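Local coordinates for protein probable oxidoreductase (Pseudomonas aeruginosa, PDB 4B7C) that probably catalyses an NADP-dependent oxidation or reduction, as a member of the medium-chain dehydrogenase/reductase superfamily, at residues K44-S49 with A121-Y126; S128-T133 with T296-G301. One frame throughout, in Å; residues are numbered along the deposited sequence.

Interaction 1: residues K44-S49 with A121-Y126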
loop_
_atom_site.group_PDB
_atom_site.type_symbol
_atom_site.label_atom_id
_atom_site.label_comp_id
_atom_site.label_asym_id
_atom_site.label_seq_id
_atom_site.Cartn_x
_atom_site.Cartn_y
_atom_site.Cartn_z
ATOM N N LYS B 44 -12.048 -18.379 -35.290
ATOM C CA LYS B 44 -11.344 -19.653 -35.163
ATOM C C LYS B 44 -10.176 -19.442 -34.218
ATOM O O LYS B 44 -9.251 -18.699 -34.530
ATOM C CB LYS B 44 -10.836 -20.171 -36.513
ATOM C CG LYS B 44 -9.977 -21.434 -36.402
ATOM C CD LYS B 44 -10.778 -22.650 -35.942
ATOM C CE LYS B 44 -9.904 -23.794 -35.406
ATOM N NZ LYS B 44 -9.639 -23.724 -33.929
ATOM N N ASN B 45 -10.239 -20.068 -33.048
ATOM C CA ASN B 45 -9.188 -19.898 -32.053
ATOM C C ASN B 45 -7.914 -20.620 -32.494
ATOM O O ASN B 45 -7.959 -21.783 -32.883
ATOM C CB ASN B 45 -9.645 -20.394 -30.676
ATOM C CG ASN B 45 -10.821 -19.602 -30.120
ATOM O OD1 ASN B 45 -11.205 -18.552 -30.659
ATOM N ND2 ASN B 45 -11.389 -20.090 -29.011
ATOM N N GLU B 46 -6.786 -19.925 -32.424
ATOM C CA GLU B 46 -5.513 -20.484 -32.887
ATOM C C GLU B 46 -4.529 -20.752 -31.754
ATOM O O GLU B 46 -3.911 -21.819 -31.699
ATOM C CB GLU B 46 -4.867 -19.561 -33.925
ATOM C CG GLU B 46 -5.616 -19.524 -35.265
ATOM C CD GLU B 46 -4.752 -19.497 -36.524
ATOM O OE1 GLU B 46 -3.497 -19.317 -36.428
ATOM O OE2 GLU B 46 -5.372 -19.685 -37.624
ATOM N N TYR B 47 -4.379 -19.767 -30.878
ATOM C CA TYR B 47 -3.520 -19.880 -29.715
ATOM C C TYR B 47 -4.228 -19.319 -28.481
ATOM O O TYR B 47 -4.860 -18.268 -28.540
ATOM C CB TYR B 47 -2.224 -19.127 -29.915
ATOM C CG TYR B 47 -1.366 -19.671 -31.023
ATOM C CD1 TYR B 47 -0.430 -20.671 -30.773
ATOM C CD2 TYR B 47 -1.486 -19.181 -32.314
ATOM C CE1 TYR B 47 0.370 -21.173 -31.781
ATOM C CE2 TYR B 47 -0.690 -19.666 -33.331
ATOM C CZ TYR B 47 0.232 -20.663 -33.067
ATOM O OH TYR B 47 1.023 -21.156 -34.058
ATOM N N LEU B 48 -4.076 -20.024 -27.364
ATOM C CA LEU B 48 -4.651 -19.611 -26.080
ATOM C C LEU B 48 -3.582 -19.348 -25.050
ATOM O O LEU B 48 -2.554 -20.024 -25.006
ATOM C CB LEU B 48 -5.600 -20.661 -25.538
ATOM C CG LEU B 48 -6.772 -21.019 -26.444
ATOM C CD1 LEU B 48 -7.573 -22.129 -25.788
ATOM C CD2 LEU B 48 -7.657 -19.818 -26.800
ATOM N N SER B 49 -3.809 -18.300 -24.265
ATOM C CA SER B 49 -2.899 -17.921 -23.204
ATOM C C SER B 49 -3.222 -18.722 -21.944
ATOM O O SER B 49 -4.339 -18.690 -21.441
ATOM C CB SER B 49 -2.994 -16.437 -22.893
ATOM O OG SER B 49 -2.190 -16.127 -21.763
ATOM N N ALA B 121 4.832 -9.824 -36.223
ATOM C CA ALA B 121 5.338 -10.653 -35.159
ATOM C C ALA B 121 4.641 -11.972 -35.255
ATOM O O ALA B 121 3.533 -12.030 -35.754
ATOM C CB ALA B 121 5.054 -10.015 -33.801
ATOM N N PRO B 122 5.276 -13.031 -34.760
ATOM C CA PRO B 122 4.568 -14.296 -34.715
ATOM C C PRO B 122 3.297 -14.216 -33.848
ATOM O O PRO B 122 3.277 -13.502 -32.844
ATOM C CB PRO B 122 5.569 -15.253 -34.090
ATOM C CG PRO B 122 6.848 -14.522 -33.935
ATOM C CD PRO B 122 6.597 -13.072 -34.113
ATOM N N LEU B 123 2.264 -14.933 -34.272
ATOM C CA LEU B 123 0.951 -14.887 -33.635
ATOM C C LEU B 123 0.998 -15.109 -32.121
ATOM O O LEU B 123 0.376 -14.354 -31.402
ATOM C CB LEU B 123 -0.012 -15.888 -34.267
ATOM C CG LEU B 123 -0.853 -15.403 -35.448
ATOM C CD1 LEU B 123 -1.918 -16.452 -35.759
ATOM C CD2 LEU B 123 -1.546 -14.089 -35.087
ATOM N N PRO B 124 1.749 -16.120 -31.650
ATOM C CA PRO B 124 1.781 -16.371 -30.222
ATOM C C PRO B 124 2.376 -15.236 -29.409
ATOM O O PRO B 124 2.067 -15.118 -28.231
ATOM C CB PRO B 124 2.690 -17.596 -30.096
ATOM C CG PRO B 124 2.656 -18.246 -31.422
ATOM C CD PRO B 124 2.558 -17.109 -32.389
ATOM N N ARG B 125 3.197 -14.400 -30.043
ATOM C CA ARG B 125 3.805 -13.264 -29.365
ATOM C C ARG B 125 2.774 -12.190 -28.964
ATOM O O ARG B 125 3.009 -11.384 -28.062
ATOM C CB ARG B 125 4.916 -12.635 -30.203
ATOM C CG ARG B 125 5.690 -11.586 -29.413
ATOM C CD ARG B 125 7.183 -11.635 -29.645
ATOM N NE ARG B 125 7.733 -12.983 -29.549
ATOM C CZ ARG B 125 8.716 -13.459 -30.310
ATOM N NH1 ARG B 125 9.278 -12.717 -31.263
ATOM N NH2 ARG B 125 9.133 -14.700 -30.124
ATOM N N TYR B 126 1.634 -12.198 -29.638
ATOM C CA TYR B 126 0.521 -11.319 -29.273
ATOM C C TYR B 126 -0.209 -11.818 -28.015
ATOM O O TYR B 126 -1.215 -11.245 -27.604
ATOM C CB TYR B 126 -0.464 -11.170 -30.438
ATOM C CG TYR B 126 0.093 -10.280 -31.521
ATOM C CD1 TYR B 126 0.203 -8.913 -31.326
ATOM C CD2 TYR B 126 0.514 -10.809 -32.724
ATOM C CE1 TYR B 126 0.721 -8.086 -32.311
ATOM C CE2 TYR B 126 1.022 -9.998 -33.715
ATOM C CZ TYR B 126 1.143 -8.637 -33.511
ATOM O OH TYR B 126 1.635 -7.851 -34.531
#
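Tyr47 carries its ring anti to its own carbonyl carbon (chi1 -64°), and this torsion, with CB already directed at 121-126, turns one face of the phenol to Pro124. The contact sets strand 41-49, in the GroES-like domain of this medium-chain dehydrogenase/reductase, against the 3-10 turn that starts at Leu123 and precedes helix 132-145. Glu46 and Tyr47 form a classic beta bulge: both face Val79 of the neighbouring strand 77-85, and both side chains lean toward the turn.

Pro124 supplies a CH-pi contact, its CG lying 3.8 Å from the centroid of the Tyr47 ring and 14° off the ring normal. The methylene sits over the face but is displaced toward the rim, so that Tyr47 CE1 is its closest ring atom, at 3.7 Å from Pro124 CG. Leu123 approaches the same ring obliquely from the CD2/CE2 side, Tyr47 CE2 lying 4.0 Å from Leu123 CB; the two side chains run at about a right angle to each other. Val333 and Lys335 of strand 331-335 also touch Tyr47, as does Leu127, next along the chain from Tyr126.

No hydrogen bond joins the two segments, and the packing is by side chains alone. The turn supports itself, with Arg125 N bonded to Pro122 O at 2.9 Å and Tyr126 N to Leu123 O, which holds the turn that presents Leu123 CB and Pro124 CG to the Tyr47 ring. Arg125, directed elsewhere, forms a salt bridge with Glu307, and Tyr126 OH is bonded to the backbone of Asp117.

At the Glu46 end the chain bends at chi2 (-140°), and carboxylate atom Glu46 OE1 rests 3.3 Å from the methyl Leu123 CD1.

Interaction 2: residues S128-T133 with T296-G301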
loop_
_atom_site.group_PDB
_atom_site.type_symbol
_atom_site.label_atom_id
_atom_site.label_comp_id
_atom_site.label_asym_id
_atom_site.label_seq_id
_atom_site.Cartn_x
_atom_site.Cartn_y
_atom_site.Cartn_z
ATOM N N SER B 128 2.089 -12.712 -25.455
ATOM C CA SER B 128 3.204 -12.562 -24.534
ATOM C C SER B 128 3.650 -11.111 -24.479
ATOM O O SER B 128 2.918 -10.264 -23.969
ATOM C CB SER B 128 4.367 -13.515 -24.871
ATOM O OG SER B 128 4.877 -13.275 -26.159
ATOM N N ALA B 129 4.829 -10.811 -25.018
ATOM C CA ALA B 129 5.382 -9.454 -24.950
ATOM C C ALA B 129 4.478 -8.417 -25.626
ATOM O O ALA B 129 4.390 -7.259 -25.175
ATOM C CB ALA B 129 6.777 -9.425 -25.552
ATOM N N LEU B 130 3.784 -8.839 -26.686
ATOM C CA LEU B 130 2.842 -7.957 -27.401
ATOM C C LEU B 130 1.393 -8.284 -27.034
ATOM O O LEU B 130 0.445 -7.933 -27.747
ATOM C CB LEU B 130 3.037 -8.062 -28.925
ATOM C CG LEU B 130 4.366 -7.483 -29.428
ATOM C CD1 LEU B 130 4.601 -7.818 -30.919
ATOM C CD2 LEU B 130 4.499 -5.989 -29.176
ATOM N N GLY B 131 1.231 -8.989 -25.917
ATOM C CA GLY B 131 -0.069 -9.314 -25.355
ATOM C C GLY B 131 -0.233 -8.784 -23.931
ATOM O O GLY B 131 0.448 -7.852 -23.510
ATOM N N MET B 132 -1.135 -9.400 -23.179
ATOM C CA MET B 132 -1.511 -8.910 -21.856
ATOM C C MET B 132 -0.392 -9.030 -20.828
ATOM O O MET B 132 -0.291 -8.206 -19.936
ATOM C CB MET B 132 -2.790 -9.593 -21.346
ATOM C CG MET B 132 -4.069 -9.144 -22.061
ATOM S SD MET B 132 -4.327 -7.364 -22.196
ATOM C CE MET B 132 -3.562 -6.993 -23.772
ATOM N N THR B 133 0.445 -10.056 -20.921
ATOM C CA THR B 133 1.564 -10.184 -19.975
ATOM C C THR B 133 2.569 -9.065 -20.190
ATOM O O THR B 133 3.024 -8.421 -19.243
ATOM C CB THR B 133 2.264 -11.554 -20.058
ATOM O OG1 THR B 133 2.705 -11.783 -21.387
ATOM C CG2 THR B 133 1.315 -12.673 -19.630
ATOM N N THR B 296 9.110 -1.941 -31.202
ATOM C CA THR B 296 10.410 -1.387 -31.601
ATOM C C THR B 296 11.546 -1.942 -30.722
ATOM O O THR B 296 12.636 -2.229 -31.212
ATOM C CB THR B 296 10.428 0.154 -31.585
ATOM O OG1 THR B 296 10.348 0.627 -30.239
ATOM C CG2 THR B 296 9.258 0.703 -32.377
ATOM N N TRP B 297 11.290 -2.096 -29.429
ATOM C CA TRP B 297 12.288 -2.687 -28.526
ATOM C C TRP B 297 12.620 -4.087 -28.961
ATOM O O TRP B 297 13.786 -4.481 -28.997
ATOM C CB TRP B 297 11.805 -2.706 -27.076
ATOM C CG TRP B 297 11.865 -1.362 -26.369
ATOM C CD1 TRP B 297 12.715 -0.290 -26.629
ATOM C CD2 TRP B 297 11.058 -0.930 -25.229
ATOM N NE1 TRP B 297 12.483 0.754 -25.770
ATOM C CE2 TRP B 297 11.509 0.434 -24.900
ATOM C CE3 TRP B 297 10.037 -1.508 -24.484
ATOM C CZ2 TRP B 297 10.946 1.165 -23.873
ATOM C CZ3 TRP B 297 9.484 -0.757 -23.448
ATOM C CH2 TRP B 297 9.928 0.545 -23.149
ATOM N N LEU B 298 11.587 -4.844 -29.313
ATOM C CA LEU B 298 11.772 -6.200 -29.827
ATOM C C LEU B 298 12.569 -6.204 -31.138
ATOM O O LEU B 298 13.528 -6.957 -31.283
ATOM C CB LEU B 298 10.425 -6.891 -30.041
ATOM C CG LEU B 298 9.654 -7.273 -28.783
ATOM C CD1 LEU B 298 8.194 -7.446 -29.162
ATOM C CD2 LEU B 298 10.215 -8.548 -28.171
ATOM N N ALA B 299 12.153 -5.359 -32.076
ATOM C CA ALA B 299 12.777 -5.268 -33.410
ATOM C C ALA B 299 14.254 -4.895 -33.326
ATOM O O ALA B 299 15.073 -5.415 -34.079
ATOM C CB ALA B 299 12.044 -4.250 -34.276
ATOM N N GLU B 300 14.575 -4.005 -32.391
ATOM C CA GLU B 300 15.946 -3.531 -32.191
ATOM C C GLU B 300 16.805 -4.507 -31.373
ATOM O O GLU B 300 18.001 -4.301 -31.220
ATOM C CB GLU B 300 15.944 -2.158 -31.514
ATOM C CG GLU B 300 15.424 -1.043 -32.411
ATOM C CD GLU B 300 15.232 0.277 -31.681
ATOM O OE1 GLU B 300 15.607 0.361 -30.501
ATOM O OE2 GLU B 300 14.716 1.240 -32.286
ATOM N N GLY B 301 16.194 -5.572 -30.865
ATOM C CA GLY B 301 16.902 -6.562 -30.050
ATOM C C GLY B 301 17.188 -6.100 -28.628
ATOM O O GLY B 301 17.972 -6.727 -27.915
#
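Leu130 and Leu298 meet tip to tip, joining the turn that leads into helix 132-145 to the last turn of helix 287-299. A single methyl does the work on the helix side: Leu298 CD1 fits against the branched end of Leu130, 3.8 Å from Leu130 CG and 4.0 Å from Leu130 CD1. Leu130 CD2 lies as near as Leu130 CD1, so the methyl is set against the fork of the other leucine. In Leu298, CG is anti to the carbonyl carbon (chi1 -70°), which carries the branch out from the helix to the turn.

Ala129 marks the looser margin, its CB standing 4.4 Å from Leu298 CD1. Leu298 is itself partly exposed, and the residues after it, Ala299, Glu300 and Gly301, are exposed and take no part in the contact. There Gly301, at positive phi (76°), completes a Schellman motif, and Glu300 forms a salt bridge with Lys302. By contrast, Ala129 and Leu130 are buried, and Met294, from earlier in helix 287-299, also packs on Leu130.

The turn holds its own shape. Residues 128-131 make a type I beta turn, closed by Gly131 N to Ser128 O at 2.9 Å, and Gly131 is the N-cap residue of helix 132-145. Ser128 OG is hydrogen-bonded to Glu307 and Ser305, tying the turn to the chain that follows helix 287-299.

Across the contact itself no polar atoms pair: the turn and the helix end are joined here by methyl and methine groups alone, a non-directional contact whose fit rests on how Leu298 CD1 is seated against the Leu130 fork.

How the interactions relate
Interaction 1 ends just before interaction 2 begins along the chain, and their centres lie 14 Å apart. The 121-126 and 128-133 segments form one continuous connection into helix 132-145, packed on strand 41-49 at one end and on helix 287-299 at the other. They also touch directly: Leu130 N probably donates a hydrogen bond to Arg125 O at 3.0 Å, and Ala121 CB packs 3.7 Å from Leu130 CD1. Glu307 links them again, pairing with Arg125 through one carboxylate oxygen and with Ser128 through the other. Interaction 1 is a surface contact, whereas interaction 2 is buried.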